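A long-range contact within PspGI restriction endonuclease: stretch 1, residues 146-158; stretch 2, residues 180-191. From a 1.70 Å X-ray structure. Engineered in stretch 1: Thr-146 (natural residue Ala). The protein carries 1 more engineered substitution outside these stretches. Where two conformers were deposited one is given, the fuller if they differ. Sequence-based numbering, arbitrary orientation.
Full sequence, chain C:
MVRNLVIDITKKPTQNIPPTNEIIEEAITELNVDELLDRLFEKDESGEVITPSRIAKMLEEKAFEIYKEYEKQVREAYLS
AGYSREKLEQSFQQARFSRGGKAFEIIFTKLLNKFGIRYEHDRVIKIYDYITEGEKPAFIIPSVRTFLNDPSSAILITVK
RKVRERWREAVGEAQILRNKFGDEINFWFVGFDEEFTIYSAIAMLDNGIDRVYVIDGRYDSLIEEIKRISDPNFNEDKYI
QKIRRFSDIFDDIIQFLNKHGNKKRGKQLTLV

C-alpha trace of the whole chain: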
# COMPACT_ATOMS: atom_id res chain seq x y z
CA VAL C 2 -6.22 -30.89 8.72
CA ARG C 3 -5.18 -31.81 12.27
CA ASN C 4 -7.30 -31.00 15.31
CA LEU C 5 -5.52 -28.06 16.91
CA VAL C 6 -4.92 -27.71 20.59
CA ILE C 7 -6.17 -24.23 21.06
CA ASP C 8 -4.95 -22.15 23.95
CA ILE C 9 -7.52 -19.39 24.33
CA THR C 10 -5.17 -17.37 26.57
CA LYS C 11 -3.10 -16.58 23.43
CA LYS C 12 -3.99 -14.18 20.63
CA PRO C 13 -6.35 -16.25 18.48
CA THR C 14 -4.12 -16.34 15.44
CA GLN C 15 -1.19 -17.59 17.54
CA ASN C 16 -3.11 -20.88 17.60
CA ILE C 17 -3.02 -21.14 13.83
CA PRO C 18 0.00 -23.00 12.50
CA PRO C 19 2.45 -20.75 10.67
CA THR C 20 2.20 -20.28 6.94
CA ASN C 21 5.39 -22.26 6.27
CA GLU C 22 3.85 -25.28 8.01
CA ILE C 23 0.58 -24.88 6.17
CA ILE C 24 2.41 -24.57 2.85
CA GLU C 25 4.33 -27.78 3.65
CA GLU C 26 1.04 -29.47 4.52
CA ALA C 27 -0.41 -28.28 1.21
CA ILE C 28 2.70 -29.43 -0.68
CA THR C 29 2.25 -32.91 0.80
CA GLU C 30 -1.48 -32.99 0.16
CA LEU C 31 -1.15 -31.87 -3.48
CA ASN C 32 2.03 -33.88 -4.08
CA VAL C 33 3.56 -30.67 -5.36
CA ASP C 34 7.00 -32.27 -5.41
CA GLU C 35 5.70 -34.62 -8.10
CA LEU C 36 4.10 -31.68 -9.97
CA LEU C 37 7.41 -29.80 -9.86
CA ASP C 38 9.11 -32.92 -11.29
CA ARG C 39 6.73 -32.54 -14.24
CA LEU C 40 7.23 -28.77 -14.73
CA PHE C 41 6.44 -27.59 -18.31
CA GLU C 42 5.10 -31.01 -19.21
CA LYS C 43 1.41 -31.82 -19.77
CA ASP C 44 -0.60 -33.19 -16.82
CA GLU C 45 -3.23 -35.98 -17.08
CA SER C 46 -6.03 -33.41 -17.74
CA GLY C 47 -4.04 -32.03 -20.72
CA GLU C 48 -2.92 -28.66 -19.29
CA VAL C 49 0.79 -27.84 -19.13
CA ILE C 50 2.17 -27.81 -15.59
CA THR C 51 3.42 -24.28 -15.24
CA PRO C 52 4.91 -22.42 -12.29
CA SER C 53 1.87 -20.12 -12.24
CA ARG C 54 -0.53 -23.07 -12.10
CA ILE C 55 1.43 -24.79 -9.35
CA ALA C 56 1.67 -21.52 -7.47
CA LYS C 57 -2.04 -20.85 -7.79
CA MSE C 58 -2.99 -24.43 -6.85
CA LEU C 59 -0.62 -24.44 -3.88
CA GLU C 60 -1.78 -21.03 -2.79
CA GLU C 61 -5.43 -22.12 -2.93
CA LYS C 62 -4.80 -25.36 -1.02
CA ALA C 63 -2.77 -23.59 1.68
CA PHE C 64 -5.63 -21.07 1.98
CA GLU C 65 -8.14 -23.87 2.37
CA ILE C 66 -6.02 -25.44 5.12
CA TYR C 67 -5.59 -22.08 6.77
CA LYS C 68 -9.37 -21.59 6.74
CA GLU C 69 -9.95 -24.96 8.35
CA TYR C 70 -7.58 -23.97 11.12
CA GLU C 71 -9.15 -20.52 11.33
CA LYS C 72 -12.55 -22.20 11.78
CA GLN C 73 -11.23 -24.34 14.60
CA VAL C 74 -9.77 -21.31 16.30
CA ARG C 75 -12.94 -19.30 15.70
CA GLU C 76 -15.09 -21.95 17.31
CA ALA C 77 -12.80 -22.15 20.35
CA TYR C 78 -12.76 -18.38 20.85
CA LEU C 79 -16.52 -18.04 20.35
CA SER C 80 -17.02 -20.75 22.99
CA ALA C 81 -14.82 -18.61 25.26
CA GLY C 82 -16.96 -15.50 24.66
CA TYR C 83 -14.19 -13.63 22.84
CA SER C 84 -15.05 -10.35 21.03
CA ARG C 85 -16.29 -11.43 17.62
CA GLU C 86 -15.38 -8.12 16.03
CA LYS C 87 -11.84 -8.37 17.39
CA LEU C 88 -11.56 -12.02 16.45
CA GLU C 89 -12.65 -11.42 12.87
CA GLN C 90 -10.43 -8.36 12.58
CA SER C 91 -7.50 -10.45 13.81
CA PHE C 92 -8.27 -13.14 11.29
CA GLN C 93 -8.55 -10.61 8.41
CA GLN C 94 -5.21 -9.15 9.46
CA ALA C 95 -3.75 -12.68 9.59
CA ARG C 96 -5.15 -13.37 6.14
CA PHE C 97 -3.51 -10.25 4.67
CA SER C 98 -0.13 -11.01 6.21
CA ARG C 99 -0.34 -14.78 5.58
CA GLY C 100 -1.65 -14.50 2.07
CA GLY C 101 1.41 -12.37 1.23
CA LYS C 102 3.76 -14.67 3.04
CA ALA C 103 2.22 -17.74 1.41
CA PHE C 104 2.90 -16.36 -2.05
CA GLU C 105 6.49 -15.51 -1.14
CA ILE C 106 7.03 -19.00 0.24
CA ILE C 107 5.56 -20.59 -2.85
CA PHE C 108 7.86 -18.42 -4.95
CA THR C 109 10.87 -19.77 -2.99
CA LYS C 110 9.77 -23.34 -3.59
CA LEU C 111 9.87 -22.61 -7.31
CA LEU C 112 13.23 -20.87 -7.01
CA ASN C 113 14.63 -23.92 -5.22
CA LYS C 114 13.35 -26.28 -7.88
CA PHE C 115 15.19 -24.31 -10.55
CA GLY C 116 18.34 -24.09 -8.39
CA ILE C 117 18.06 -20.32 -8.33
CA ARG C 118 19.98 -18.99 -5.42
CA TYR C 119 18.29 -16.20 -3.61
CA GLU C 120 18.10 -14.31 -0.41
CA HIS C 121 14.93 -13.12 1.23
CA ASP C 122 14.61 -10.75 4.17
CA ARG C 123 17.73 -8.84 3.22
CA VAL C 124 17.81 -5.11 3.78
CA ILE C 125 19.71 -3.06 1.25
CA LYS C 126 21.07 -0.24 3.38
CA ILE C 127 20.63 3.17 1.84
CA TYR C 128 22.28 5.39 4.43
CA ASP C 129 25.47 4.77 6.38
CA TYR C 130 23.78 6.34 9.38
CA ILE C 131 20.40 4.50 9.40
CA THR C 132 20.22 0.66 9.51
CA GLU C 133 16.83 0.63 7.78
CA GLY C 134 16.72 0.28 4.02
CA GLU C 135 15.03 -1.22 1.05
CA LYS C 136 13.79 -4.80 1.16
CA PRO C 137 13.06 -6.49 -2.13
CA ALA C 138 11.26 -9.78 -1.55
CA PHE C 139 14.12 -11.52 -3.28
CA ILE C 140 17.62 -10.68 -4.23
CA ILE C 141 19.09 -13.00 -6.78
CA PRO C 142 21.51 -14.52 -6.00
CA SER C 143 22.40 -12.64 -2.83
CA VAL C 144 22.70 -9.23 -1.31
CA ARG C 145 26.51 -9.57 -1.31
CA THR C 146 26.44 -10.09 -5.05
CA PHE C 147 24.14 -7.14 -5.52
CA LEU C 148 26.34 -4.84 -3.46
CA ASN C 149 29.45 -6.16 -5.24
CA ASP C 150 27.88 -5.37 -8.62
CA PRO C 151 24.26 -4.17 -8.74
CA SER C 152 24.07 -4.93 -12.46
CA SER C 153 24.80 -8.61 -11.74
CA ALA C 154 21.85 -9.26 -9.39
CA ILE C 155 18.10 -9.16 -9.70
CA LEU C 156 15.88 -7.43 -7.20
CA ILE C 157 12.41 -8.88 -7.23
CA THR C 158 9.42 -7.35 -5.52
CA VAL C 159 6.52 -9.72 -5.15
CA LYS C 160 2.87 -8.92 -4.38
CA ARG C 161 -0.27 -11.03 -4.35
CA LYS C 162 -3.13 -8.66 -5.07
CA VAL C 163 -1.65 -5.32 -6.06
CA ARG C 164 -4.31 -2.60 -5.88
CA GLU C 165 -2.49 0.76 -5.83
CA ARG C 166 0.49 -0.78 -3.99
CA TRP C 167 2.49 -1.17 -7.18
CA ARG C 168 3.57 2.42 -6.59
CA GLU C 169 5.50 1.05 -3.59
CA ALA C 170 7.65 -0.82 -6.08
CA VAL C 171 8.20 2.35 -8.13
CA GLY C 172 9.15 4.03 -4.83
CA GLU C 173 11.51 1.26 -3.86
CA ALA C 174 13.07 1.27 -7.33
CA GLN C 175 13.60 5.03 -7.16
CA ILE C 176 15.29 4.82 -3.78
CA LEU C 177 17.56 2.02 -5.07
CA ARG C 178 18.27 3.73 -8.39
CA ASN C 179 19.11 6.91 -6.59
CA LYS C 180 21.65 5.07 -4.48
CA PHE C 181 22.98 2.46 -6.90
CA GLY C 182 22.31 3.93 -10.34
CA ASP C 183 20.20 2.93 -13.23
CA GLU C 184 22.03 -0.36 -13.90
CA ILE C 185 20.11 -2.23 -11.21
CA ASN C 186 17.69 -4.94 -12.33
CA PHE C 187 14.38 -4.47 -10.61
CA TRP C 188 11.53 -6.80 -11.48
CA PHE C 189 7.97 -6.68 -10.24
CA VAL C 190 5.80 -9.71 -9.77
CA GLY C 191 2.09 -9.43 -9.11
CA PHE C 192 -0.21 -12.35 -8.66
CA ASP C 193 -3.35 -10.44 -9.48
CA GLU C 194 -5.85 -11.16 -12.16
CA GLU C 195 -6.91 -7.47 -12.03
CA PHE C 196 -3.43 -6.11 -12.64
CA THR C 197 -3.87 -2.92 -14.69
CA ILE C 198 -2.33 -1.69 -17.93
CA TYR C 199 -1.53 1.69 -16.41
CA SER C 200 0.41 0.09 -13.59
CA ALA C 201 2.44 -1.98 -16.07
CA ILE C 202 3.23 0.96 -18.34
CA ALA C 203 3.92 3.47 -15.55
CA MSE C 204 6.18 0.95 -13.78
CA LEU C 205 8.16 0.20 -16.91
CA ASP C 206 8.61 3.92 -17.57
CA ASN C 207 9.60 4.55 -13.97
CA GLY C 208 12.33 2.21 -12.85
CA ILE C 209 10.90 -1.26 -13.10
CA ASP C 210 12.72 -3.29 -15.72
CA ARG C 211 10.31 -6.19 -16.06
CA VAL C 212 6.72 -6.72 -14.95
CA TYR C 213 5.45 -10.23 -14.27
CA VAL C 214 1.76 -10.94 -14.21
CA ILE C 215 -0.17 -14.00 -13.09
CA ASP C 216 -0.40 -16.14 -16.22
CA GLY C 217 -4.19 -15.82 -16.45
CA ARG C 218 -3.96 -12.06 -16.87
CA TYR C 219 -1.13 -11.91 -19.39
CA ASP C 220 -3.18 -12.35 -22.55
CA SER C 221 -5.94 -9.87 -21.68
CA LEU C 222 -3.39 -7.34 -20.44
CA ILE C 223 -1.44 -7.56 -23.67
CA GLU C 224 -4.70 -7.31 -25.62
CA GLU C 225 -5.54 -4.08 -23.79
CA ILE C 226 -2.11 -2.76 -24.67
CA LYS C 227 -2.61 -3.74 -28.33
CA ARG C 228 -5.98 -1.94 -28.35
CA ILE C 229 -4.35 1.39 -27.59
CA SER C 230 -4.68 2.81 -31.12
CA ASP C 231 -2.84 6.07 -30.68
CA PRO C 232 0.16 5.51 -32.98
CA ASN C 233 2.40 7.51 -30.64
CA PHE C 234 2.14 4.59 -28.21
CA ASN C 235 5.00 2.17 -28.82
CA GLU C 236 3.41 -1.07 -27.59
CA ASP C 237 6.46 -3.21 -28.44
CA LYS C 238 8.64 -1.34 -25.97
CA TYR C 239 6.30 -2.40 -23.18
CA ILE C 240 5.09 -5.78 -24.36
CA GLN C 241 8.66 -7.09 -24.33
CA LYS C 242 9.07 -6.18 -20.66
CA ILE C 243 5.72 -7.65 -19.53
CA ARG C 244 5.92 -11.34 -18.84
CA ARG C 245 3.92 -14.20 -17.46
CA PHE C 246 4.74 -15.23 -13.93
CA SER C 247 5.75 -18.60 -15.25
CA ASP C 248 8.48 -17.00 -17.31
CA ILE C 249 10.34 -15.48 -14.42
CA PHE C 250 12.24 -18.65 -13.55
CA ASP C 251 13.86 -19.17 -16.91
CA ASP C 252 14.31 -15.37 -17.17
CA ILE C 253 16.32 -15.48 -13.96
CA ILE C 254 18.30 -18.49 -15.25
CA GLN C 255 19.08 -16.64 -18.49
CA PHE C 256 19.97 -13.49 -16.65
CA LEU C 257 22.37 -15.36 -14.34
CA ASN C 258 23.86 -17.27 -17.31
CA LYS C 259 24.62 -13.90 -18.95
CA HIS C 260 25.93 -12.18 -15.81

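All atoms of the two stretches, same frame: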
# COMPACT_ATOMS: atom_id res chain seq x y z
N THR C 146 26.25 -10.22 -3.62
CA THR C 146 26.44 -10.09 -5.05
C THR C 146 25.88 -8.80 -5.62
O THR C 146 26.52 -8.14 -6.44
CB THR C 146 25.88 -11.31 -5.78
OG1 THR C 146 26.67 -12.43 -5.39
CG2 THR C 146 25.97 -11.14 -7.28
N PHE C 147 24.70 -8.42 -5.16
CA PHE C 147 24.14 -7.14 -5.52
C PHE C 147 25.05 -5.97 -5.16
O PHE C 147 25.32 -5.12 -6.00
CB PHE C 147 22.78 -6.91 -4.86
CG PHE C 147 22.24 -5.55 -5.11
CD1 PHE C 147 21.64 -5.24 -6.33
CD2 PHE C 147 22.38 -4.54 -4.17
CE1 PHE C 147 21.15 -3.97 -6.59
CE2 PHE C 147 21.90 -3.26 -4.44
CZ PHE C 147 21.30 -2.98 -5.65
N LEU C 148 25.51 -5.93 -3.92
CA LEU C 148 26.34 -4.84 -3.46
C LEU C 148 27.68 -4.87 -4.18
O LEU C 148 28.21 -3.81 -4.50
CB LEU C 148 26.56 -4.91 -1.97
CG LEU C 148 25.32 -4.74 -1.13
CD1 LEU C 148 25.66 -5.06 0.31
CD2 LEU C 148 24.78 -3.34 -1.30
N ASN C 149 28.21 -6.07 -4.44
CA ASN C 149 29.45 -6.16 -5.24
C ASN C 149 29.30 -5.53 -6.64
O ASN C 149 30.19 -4.81 -7.13
CB ASN C 149 29.92 -7.62 -5.34
CG ASN C 149 30.49 -8.16 -4.02
OD1 ASN C 149 30.88 -7.39 -3.14
ND2 ASN C 149 30.56 -9.48 -3.90
N ASP C 150 28.18 -5.82 -7.28
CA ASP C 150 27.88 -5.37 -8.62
C ASP C 150 26.38 -5.39 -8.82
O ASP C 150 25.84 -6.42 -9.21
CB ASP C 150 28.52 -6.29 -9.65
CG ASP C 150 28.30 -5.83 -11.07
OD1 ASP C 150 27.62 -4.79 -11.30
OD2 ASP C 150 28.84 -6.51 -11.97
N PRO C 151 25.72 -4.24 -8.56
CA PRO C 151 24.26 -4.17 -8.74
C PRO C 151 23.74 -4.66 -10.07
O PRO C 151 22.66 -5.23 -10.13
CB PRO C 151 23.97 -2.67 -8.55
CG PRO C 151 24.98 -2.22 -7.59
CD PRO C 151 26.24 -2.96 -8.04
N SER C 152 24.53 -4.50 -11.14
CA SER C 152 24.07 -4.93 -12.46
C SER C 152 24.01 -6.45 -12.61
O SER C 152 23.40 -6.93 -13.55
CB SER C 152 24.95 -4.36 -13.57
OG SER C 152 26.25 -4.88 -13.50
N SER C 153 24.61 -7.17 -11.66
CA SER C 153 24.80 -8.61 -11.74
C SER C 153 23.75 -9.38 -10.96
O SER C 153 23.73 -10.59 -10.97
CB SER C 153 26.18 -9.01 -11.23
OG SER C 153 26.29 -8.84 -9.81
N ALA C 154 22.89 -8.65 -10.25
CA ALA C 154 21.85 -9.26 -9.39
C ALA C 154 20.49 -8.77 -9.84
O ALA C 154 20.36 -7.74 -10.52
CB ALA C 154 22.07 -8.88 -7.93
N ILE C 155 19.48 -9.52 -9.42
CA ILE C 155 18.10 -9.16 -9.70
C ILE C 155 17.43 -8.88 -8.38
O ILE C 155 17.52 -9.68 -7.46
CB ILE C 155 17.33 -10.27 -10.41
CG1 ILE C 155 18.13 -10.88 -11.55
CG2 ILE C 155 15.96 -9.74 -10.88
CD1 ILE C 155 17.48 -12.16 -12.13
N LEU C 156 16.73 -7.74 -8.31
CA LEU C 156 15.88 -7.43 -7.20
C LEU C 156 14.47 -7.72 -7.68
O LEU C 156 14.03 -7.24 -8.74
CB LEU C 156 16.00 -5.97 -6.82
CG LEU C 156 17.44 -5.51 -6.68
CD1 LEU C 156 17.48 -4.08 -6.23
CD2 LEU C 156 18.17 -6.43 -5.70
N ILE C 157 13.76 -8.50 -6.88
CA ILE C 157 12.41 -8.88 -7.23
C ILE C 157 11.48 -8.50 -6.12
O ILE C 157 11.71 -8.89 -4.95
CB ILE C 157 12.27 -10.37 -7.47
CG1 ILE C 157 13.30 -10.83 -8.51
CG2 ILE C 157 10.84 -10.65 -7.98
CD1 ILE C 157 13.25 -12.33 -8.88
N THR C 158 10.47 -7.71 -6.45
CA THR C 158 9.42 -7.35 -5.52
C THR C 158 8.22 -8.21 -5.92
O THR C 158 7.94 -8.38 -7.10
CB THR C 158 9.10 -5.83 -5.57
OG1 THR C 158 10.26 -5.09 -5.13
CG2 THR C 158 7.93 -5.51 -4.65
N LYS C 180 20.45 5.46 -5.19
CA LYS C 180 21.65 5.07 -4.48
C LYS C 180 22.65 4.33 -5.36
O LYS C 180 23.87 4.59 -5.29
CB LYS C 180 21.30 4.23 -3.25
CG LYS C 180 22.57 3.72 -2.59
CD LYS C 180 22.39 3.23 -1.22
CE LYS C 180 23.74 2.98 -0.56
NZ LYS C 180 24.48 4.26 -0.39
N PHE C 181 22.14 3.42 -6.18
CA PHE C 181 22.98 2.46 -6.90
C PHE C 181 23.10 2.69 -8.39
O PHE C 181 23.89 2.01 -9.06
CB PHE C 181 22.51 1.02 -6.64
CG PHE C 181 22.62 0.62 -5.21
CD1 PHE C 181 23.85 0.25 -4.67
CD2 PHE C 181 21.51 0.64 -4.37
CE1 PHE C 181 23.95 -0.13 -3.35
CE2 PHE C 181 21.63 0.29 -3.04
CZ PHE C 181 22.86 -0.08 -2.53
N GLY C 182 22.33 3.63 -8.91
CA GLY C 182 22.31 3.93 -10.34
C GLY C 182 21.32 3.12 -11.12
O GLY C 182 20.64 2.22 -10.61
N ASP C 183 21.23 3.46 -12.39
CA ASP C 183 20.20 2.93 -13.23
C ASP C 183 20.51 1.56 -13.78
O ASP C 183 19.70 1.05 -14.53
CB ASP C 183 19.91 3.90 -14.38
CG ASP C 183 19.08 5.08 -13.95
OD1 ASP C 183 18.41 5.05 -12.89
OD2 ASP C 183 19.10 6.06 -14.71
N GLU C 184 21.64 0.97 -13.41
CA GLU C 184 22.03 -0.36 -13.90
C GLU C 184 21.50 -1.51 -13.02
O GLU C 184 21.75 -2.69 -13.29
CB GLU C 184 23.56 -0.44 -14.05
CG GLU C 184 24.35 -0.98 -12.84
CD GLU C 184 24.52 -0.02 -11.67
OE1 GLU C 184 23.92 1.08 -11.64
OE2 GLU C 184 25.31 -0.40 -10.76
N ILE C 185 20.76 -1.17 -11.97
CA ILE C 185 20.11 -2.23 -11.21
C ILE C 185 19.06 -2.92 -12.09
O ILE C 185 18.62 -2.37 -13.12
CB ILE C 185 19.48 -1.72 -9.92
CG1 ILE C 185 18.23 -0.86 -10.18
CG2 ILE C 185 20.50 -1.00 -9.07
CD1 ILE C 185 17.48 -0.55 -8.87
N ASN C 186 18.71 -4.14 -11.69
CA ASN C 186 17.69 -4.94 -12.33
C ASN C 186 16.59 -5.11 -11.31
O ASN C 186 16.77 -5.77 -10.31
CB ASN C 186 18.26 -6.27 -12.73
CG ASN C 186 19.41 -6.13 -13.68
OD1 ASN C 186 19.23 -5.68 -14.79
ND2 ASN C 186 20.61 -6.45 -13.22
N PHE C 187 15.46 -4.49 -11.58
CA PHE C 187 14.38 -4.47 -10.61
C PHE C 187 13.14 -4.99 -11.30
O PHE C 187 12.66 -4.37 -12.27
CB PHE C 187 14.15 -3.05 -10.13
CG PHE C 187 13.25 -2.96 -8.95
CD1 PHE C 187 13.77 -2.82 -7.69
CD2 PHE C 187 11.87 -3.02 -9.11
CE1 PHE C 187 12.94 -2.75 -6.58
CE2 PHE C 187 11.04 -2.96 -8.01
CZ PHE C 187 11.57 -2.80 -6.77
N TRP C 188 12.64 -6.14 -10.83
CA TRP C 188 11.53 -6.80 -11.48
C TRP C 188 10.37 -6.84 -10.51
O TRP C 188 10.56 -7.03 -9.33
CB TRP C 188 11.88 -8.23 -11.91
CG TRP C 188 13.01 -8.35 -12.87
CD1 TRP C 188 13.75 -7.36 -13.42
CD2 TRP C 188 13.56 -9.57 -13.38
NE1 TRP C 188 14.73 -7.88 -14.23
CE2 TRP C 188 14.61 -9.24 -14.24
CE3 TRP C 188 13.22 -10.92 -13.24
CZ2 TRP C 188 15.35 -10.20 -14.92
CZ3 TRP C 188 13.98 -11.88 -13.89
CH2 TRP C 188 15.00 -11.51 -14.74
N PHE C 189 9.17 -6.67 -11.05
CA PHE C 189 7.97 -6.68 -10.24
C PHE C 189 7.17 -7.89 -10.62
O PHE C 189 6.91 -8.16 -11.80
CB PHE C 189 7.14 -5.45 -10.56
CG PHE C 189 5.84 -5.39 -9.82
CD1 PHE C 189 5.78 -4.77 -8.57
CD2 PHE C 189 4.71 -5.97 -10.32
CE1 PHE C 189 4.59 -4.75 -7.85
CE2 PHE C 189 3.52 -5.93 -9.60
CZ PHE C 189 3.46 -5.31 -8.39
N VAL C 190 6.68 -8.57 -9.60
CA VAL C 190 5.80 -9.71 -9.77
C VAL C 190 4.51 -9.45 -9.00
O VAL C 190 4.55 -9.19 -7.81
CB VAL C 190 6.44 -10.99 -9.19
CG1 VAL C 190 5.49 -12.15 -9.32
CG2 VAL C 190 7.76 -11.26 -9.84
N GLY C 191 3.39 -9.55 -9.71
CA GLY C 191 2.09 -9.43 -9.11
C GLY C 191 1.38 -10.71 -9.38
O GLY C 191 1.66 -11.39 -10.38
O HOH W 1 20.07 -5.15 -9.44

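The two stretches meet as neighbouring parallel strands, 155-158 beside the strand through Phe-187 to Val-190, and bury 862 Å² between them. Thr-158, Asn-186 and Trp-188 account for the largest shares of this surface; all three take part in the backbone ladder, and their side chains add different contacts.

Thr-158 lies within the backbone ladder. Its N donates to Trp-188 O (3.0 Å) and its O accepts from Val-190 N (2.8 Å), so that the residue is bonded to the neighbouring strand through both of its peptide groups. One step earlier the pattern is the same: Leu-156 N donates to Asn-186 O at 2.8 Å, and Trp-188 N to Leu-156 O at 2.7 Å. The side chain of Thr-158, in the m rotamer, points to the sheet face that also carries Leu-156, Phe-187 and Phe-189. There its OG1 comes to 3.1 Å from Phe-187 CZ, while Leu-156 CB packs 4.0 Å from Phe-187 CD1. The compact, beta-branched threonine suits an extended strand, and its side chain packs closely against the end of the phenylalanine ring.

Trp-188 projects from the other face, together with Ile-155 and Ile-157. Its indole is covered by Ile-155, whose CG2 sits 3.6 Å from the centroid of the five-membered ring and 18° off the ring normal, a CH-pi contact with the methyl over the face. The broad, flat indole offers a surface against which a branched aliphatic side chain can lie, and both residues are buried. Further along, Ile-157 CG2 meets Val-190 CG2 at 3.6 Å.

Asn-186 secures the approach to the strand. Its ND2 donates to Ser-152 O (2.9 Å) and to Ala-154 O (3.0 Å, the straighter bond at 164°), using both amide hydrogens to tie down carbonyls of the turn before strand 155-158. A carboxamide is well suited to this, since one nitrogen can serve two acceptors. Water 1 reinforces the junction: it accepts from Asn-186 N at 2.8 Å and lies within hydrogen-bonding distance of Pro-151 O (2.7 Å) and Ala-154 O (2.8 Å).

Beyond this polar junction the contact becomes aromatic and aliphatic. Phe-147, in the t rotamer, directs its edge at the face of Phe-181, with centroids 4.9 Å apart and planes at 71°. Leu-148 CD2 adds a contact to Phe-181 CE1 at 3.9 Å, and Pro-151 CB reaches Ile-185 CG2 at the same distance. Phe-147 and Leu-148 thus meet Phe-181 between the helical ends of the two stretches, where no backbone ladder links them, and Pro-151 and Ile-185 extend the apolar contact toward the strands.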